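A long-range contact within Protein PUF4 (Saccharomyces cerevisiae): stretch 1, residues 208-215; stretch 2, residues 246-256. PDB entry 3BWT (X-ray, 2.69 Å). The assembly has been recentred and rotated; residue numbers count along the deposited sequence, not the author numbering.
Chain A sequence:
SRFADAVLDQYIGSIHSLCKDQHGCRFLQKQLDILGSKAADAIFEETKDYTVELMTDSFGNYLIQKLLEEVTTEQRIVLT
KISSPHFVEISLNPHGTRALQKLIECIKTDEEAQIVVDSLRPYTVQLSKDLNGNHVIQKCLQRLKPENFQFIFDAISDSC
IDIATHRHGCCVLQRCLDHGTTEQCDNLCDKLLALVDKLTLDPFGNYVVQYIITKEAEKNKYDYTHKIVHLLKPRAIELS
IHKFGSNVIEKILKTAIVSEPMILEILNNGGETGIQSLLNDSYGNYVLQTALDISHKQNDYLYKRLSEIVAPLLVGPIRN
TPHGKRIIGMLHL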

# COMPACT_ATOMS: atom_id res chain seq x y z
N VAL A 208 5.12 -0.82 -7.52
CA VAL A 208 4.19 0.14 -8.12
C VAL A 208 3.94 -0.20 -9.60
O VAL A 208 2.82 -0.18 -10.07
CB VAL A 208 4.73 1.60 -8.01
CG1 VAL A 208 3.86 2.56 -8.81
CG2 VAL A 208 4.82 2.04 -6.55
N VAL A 209 5.00 -0.53 -10.32
CA VAL A 209 4.87 -0.88 -11.72
C VAL A 209 4.02 -2.13 -11.88
O VAL A 209 3.21 -2.23 -12.81
CB VAL A 209 6.25 -1.08 -12.36
CG1 VAL A 209 6.12 -1.46 -13.83
CG2 VAL A 209 7.08 0.19 -12.22
N GLN A 210 4.18 -3.08 -10.97
CA GLN A 210 3.36 -4.29 -11.00
C GLN A 210 1.90 -3.98 -10.66
O GLN A 210 0.99 -4.58 -11.21
CB GLN A 210 3.86 -5.29 -9.97
CG GLN A 210 5.27 -5.83 -10.19
CD GLN A 210 5.56 -6.97 -9.23
OE1 GLN A 210 4.88 -7.99 -9.24
NE2 GLN A 210 6.57 -6.79 -8.38
N TYR A 211 1.69 -3.05 -9.74
CA TYR A 211 0.36 -2.82 -9.24
C TYR A 211 -0.54 -2.21 -10.32
O TYR A 211 -1.74 -2.47 -10.37
CB TYR A 211 0.39 -1.94 -8.00
CG TYR A 211 -0.83 -2.12 -7.13
CD1 TYR A 211 -1.14 -3.36 -6.59
CD2 TYR A 211 -1.67 -1.05 -6.86
CE1 TYR A 211 -2.26 -3.54 -5.81
CE2 TYR A 211 -2.80 -1.22 -6.08
CZ TYR A 211 -3.09 -2.46 -5.56
OH TYR A 211 -4.21 -2.62 -4.78
N ILE A 212 0.06 -1.40 -11.19
CA ILE A 212 -0.68 -0.82 -12.30
C ILE A 212 -1.28 -1.93 -13.12
O ILE A 212 -2.44 -1.87 -13.50
CB ILE A 212 0.25 0.01 -13.20
CG1 ILE A 212 0.77 1.23 -12.44
CG2 ILE A 212 -0.47 0.40 -14.51
CD1 ILE A 212 1.83 2.00 -13.18
N ILE A 213 -0.48 -2.95 -13.39
CA ILE A 213 -0.91 -4.08 -14.19
C ILE A 213 -1.95 -4.90 -13.44
O ILE A 213 -2.98 -5.27 -13.99
CB ILE A 213 0.28 -4.94 -14.58
CG1 ILE A 213 1.28 -4.09 -15.35
CG2 ILE A 213 -0.17 -6.13 -15.41
CD1 ILE A 213 2.44 -4.86 -15.92
N THR A 214 -1.66 -5.19 -12.18
CA THR A 214 -2.61 -5.86 -11.30
C THR A 214 -4.00 -5.23 -11.38
O THR A 214 -5.01 -5.93 -11.50
CB THR A 214 -2.12 -5.79 -9.84
OG1 THR A 214 -1.01 -6.67 -9.69
CG2 THR A 214 -3.23 -6.16 -8.86
N LYS A 215 -4.03 -3.91 -11.31
CA LYS A 215 -5.28 -3.16 -11.26
C LYS A 215 -6.01 -3.23 -12.59
O LYS A 215 -7.21 -3.52 -12.64
CB LYS A 215 -4.99 -1.71 -10.87
CG LYS A 215 -5.06 -1.47 -9.37
CD LYS A 215 -6.51 -1.15 -8.96
CE LYS A 215 -6.84 -1.67 -7.57
NZ LYS A 215 -8.31 -1.68 -7.30
N SER A 246 13.14 -8.34 -12.50
CA SER A 246 12.56 -9.66 -12.79
C SER A 246 11.16 -9.83 -12.20
O SER A 246 10.38 -10.67 -12.65
CB SER A 246 13.49 -10.78 -12.29
OG SER A 246 13.45 -10.89 -10.87
N ASN A 247 10.85 -9.04 -11.17
CA ASN A 247 9.52 -9.08 -10.56
C ASN A 247 8.49 -8.61 -11.55
O ASN A 247 7.39 -9.14 -11.62
CB ASN A 247 9.46 -8.18 -9.33
CG ASN A 247 10.28 -8.70 -8.18
OD1 ASN A 247 10.59 -7.95 -7.26
ND2 ASN A 247 10.66 -9.98 -8.23
N VAL A 248 8.85 -7.59 -12.30
CA VAL A 248 7.99 -7.03 -13.32
C VAL A 248 7.88 -7.98 -14.52
O VAL A 248 6.79 -8.23 -15.01
CB VAL A 248 8.50 -5.64 -13.78
CG1 VAL A 248 7.60 -5.09 -14.87
CG2 VAL A 248 8.54 -4.68 -12.61
N ILE A 249 9.00 -8.52 -14.98
CA ILE A 249 8.94 -9.44 -16.10
C ILE A 249 7.98 -10.59 -15.80
O ILE A 249 7.10 -10.89 -16.60
CB ILE A 249 10.33 -9.97 -16.49
CG1 ILE A 249 11.23 -8.81 -16.93
CG2 ILE A 249 10.20 -10.96 -17.61
CD1 ILE A 249 10.89 -8.25 -18.29
N GLU A 250 8.15 -11.21 -14.63
CA GLU A 250 7.24 -12.25 -14.14
C GLU A 250 5.79 -11.79 -14.06
O GLU A 250 4.86 -12.54 -14.36
CB GLU A 250 7.66 -12.71 -12.75
CG GLU A 250 8.57 -13.93 -12.73
CD GLU A 250 8.28 -14.83 -11.54
OE1 GLU A 250 7.35 -14.50 -10.76
OE2 GLU A 250 8.98 -15.85 -11.37
N LYS A 251 5.59 -10.55 -13.62
CA LYS A 251 4.25 -10.01 -13.50
C LYS A 251 3.57 -10.02 -14.87
O LYS A 251 2.42 -10.42 -15.00
CB LYS A 251 4.30 -8.59 -12.94
CG LYS A 251 2.93 -7.97 -12.82
CD LYS A 251 2.03 -8.85 -12.00
CE LYS A 251 0.66 -8.25 -11.86
NZ LYS A 251 -0.11 -8.94 -10.78
N ILE A 252 4.31 -9.57 -15.88
CA ILE A 252 3.85 -9.58 -17.26
C ILE A 252 3.66 -11.00 -17.80
O ILE A 252 2.66 -11.30 -18.45
CB ILE A 252 4.83 -8.81 -18.17
CG1 ILE A 252 4.77 -7.31 -17.86
CG2 ILE A 252 4.51 -9.05 -19.62
CD1 ILE A 252 6.04 -6.56 -18.23
N LEU A 253 4.62 -11.88 -17.51
CA LEU A 253 4.50 -13.28 -17.92
C LEU A 253 3.25 -13.92 -17.33
O LEU A 253 2.74 -14.90 -17.87
CB LEU A 253 5.72 -14.10 -17.50
CG LEU A 253 7.00 -13.87 -18.29
CD1 LEU A 253 8.10 -14.79 -17.79
CD2 LEU A 253 6.74 -14.08 -19.78
N LYS A 254 2.76 -13.37 -16.22
CA LYS A 254 1.59 -13.92 -15.54
C LYS A 254 0.32 -13.12 -15.84
O LYS A 254 -0.74 -13.38 -15.27
CB LYS A 254 1.84 -14.00 -14.02
CG LYS A 254 2.81 -15.10 -13.61
CD LYS A 254 2.98 -15.16 -12.09
CE LYS A 254 3.80 -16.37 -11.67
NZ LYS A 254 3.80 -16.58 -10.18
N THR A 255 0.43 -12.16 -16.74
CA THR A 255 -0.74 -11.43 -17.20
C THR A 255 -1.15 -11.91 -18.59
O THR A 255 -0.58 -11.50 -19.60
CB THR A 255 -0.48 -9.93 -17.22
OG1 THR A 255 -0.05 -9.52 -15.92
CG2 THR A 255 -1.75 -9.16 -17.61
N ALA A 256 -2.17 -12.77 -18.63
CA ALA A 256 -2.50 -13.54 -19.84
C ALA A 256 -2.38 -12.78 -21.16
O ALA A 256 -1.78 -13.30 -22.10
CB ALA A 256 -3.87 -14.18 -19.71

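Two helices, 208-215 and 246-253, run side by side in nearly the same direction: their axes make an angle of 11° and approach to 9.5 Å. The register is set where Gln210 CA lies 5.9 Å from Val248 CA, and together the stretches bury 416 Å².

Lys251 covers much of this seam. Its CA-to-CB bond points toward the first helix, and a single p rotamer at chi2 (55°), between t values at chi1, chi3 and chi4, bends an otherwise extended chain. The aliphatic part thus runs past Gln210 and Ile213, with CE 3.7 Å from Gln210 O and 4.2 Å from Ile213 CG2, and the ammonium group reaches Thr214, where NZ donates a hydrogen bond to OG1 at 2.7 Å.

Gln210 starts sideways, but its m, t conformation carries the end closer, so that NE2 lies 3.3 Å from Asn247 CB and OE1 3.8 Å from Lys251 CB.

Apolar contacts complete the packing. Val209 CG1 meets Val248 CG1 at 4.1 Å, both valines being t. Ile213, in the extended m, t rotamer, places CD1 3.9 Å from Ile252 CG1, while its CG2 lies 3.4 Å from Thr255 OG1. That hydroxyl, at chi1 -55°, turns back to donate to Lys251 O (2.8 Å from OG1), satisfying its polarity beside an apolar methyl just beyond the helix.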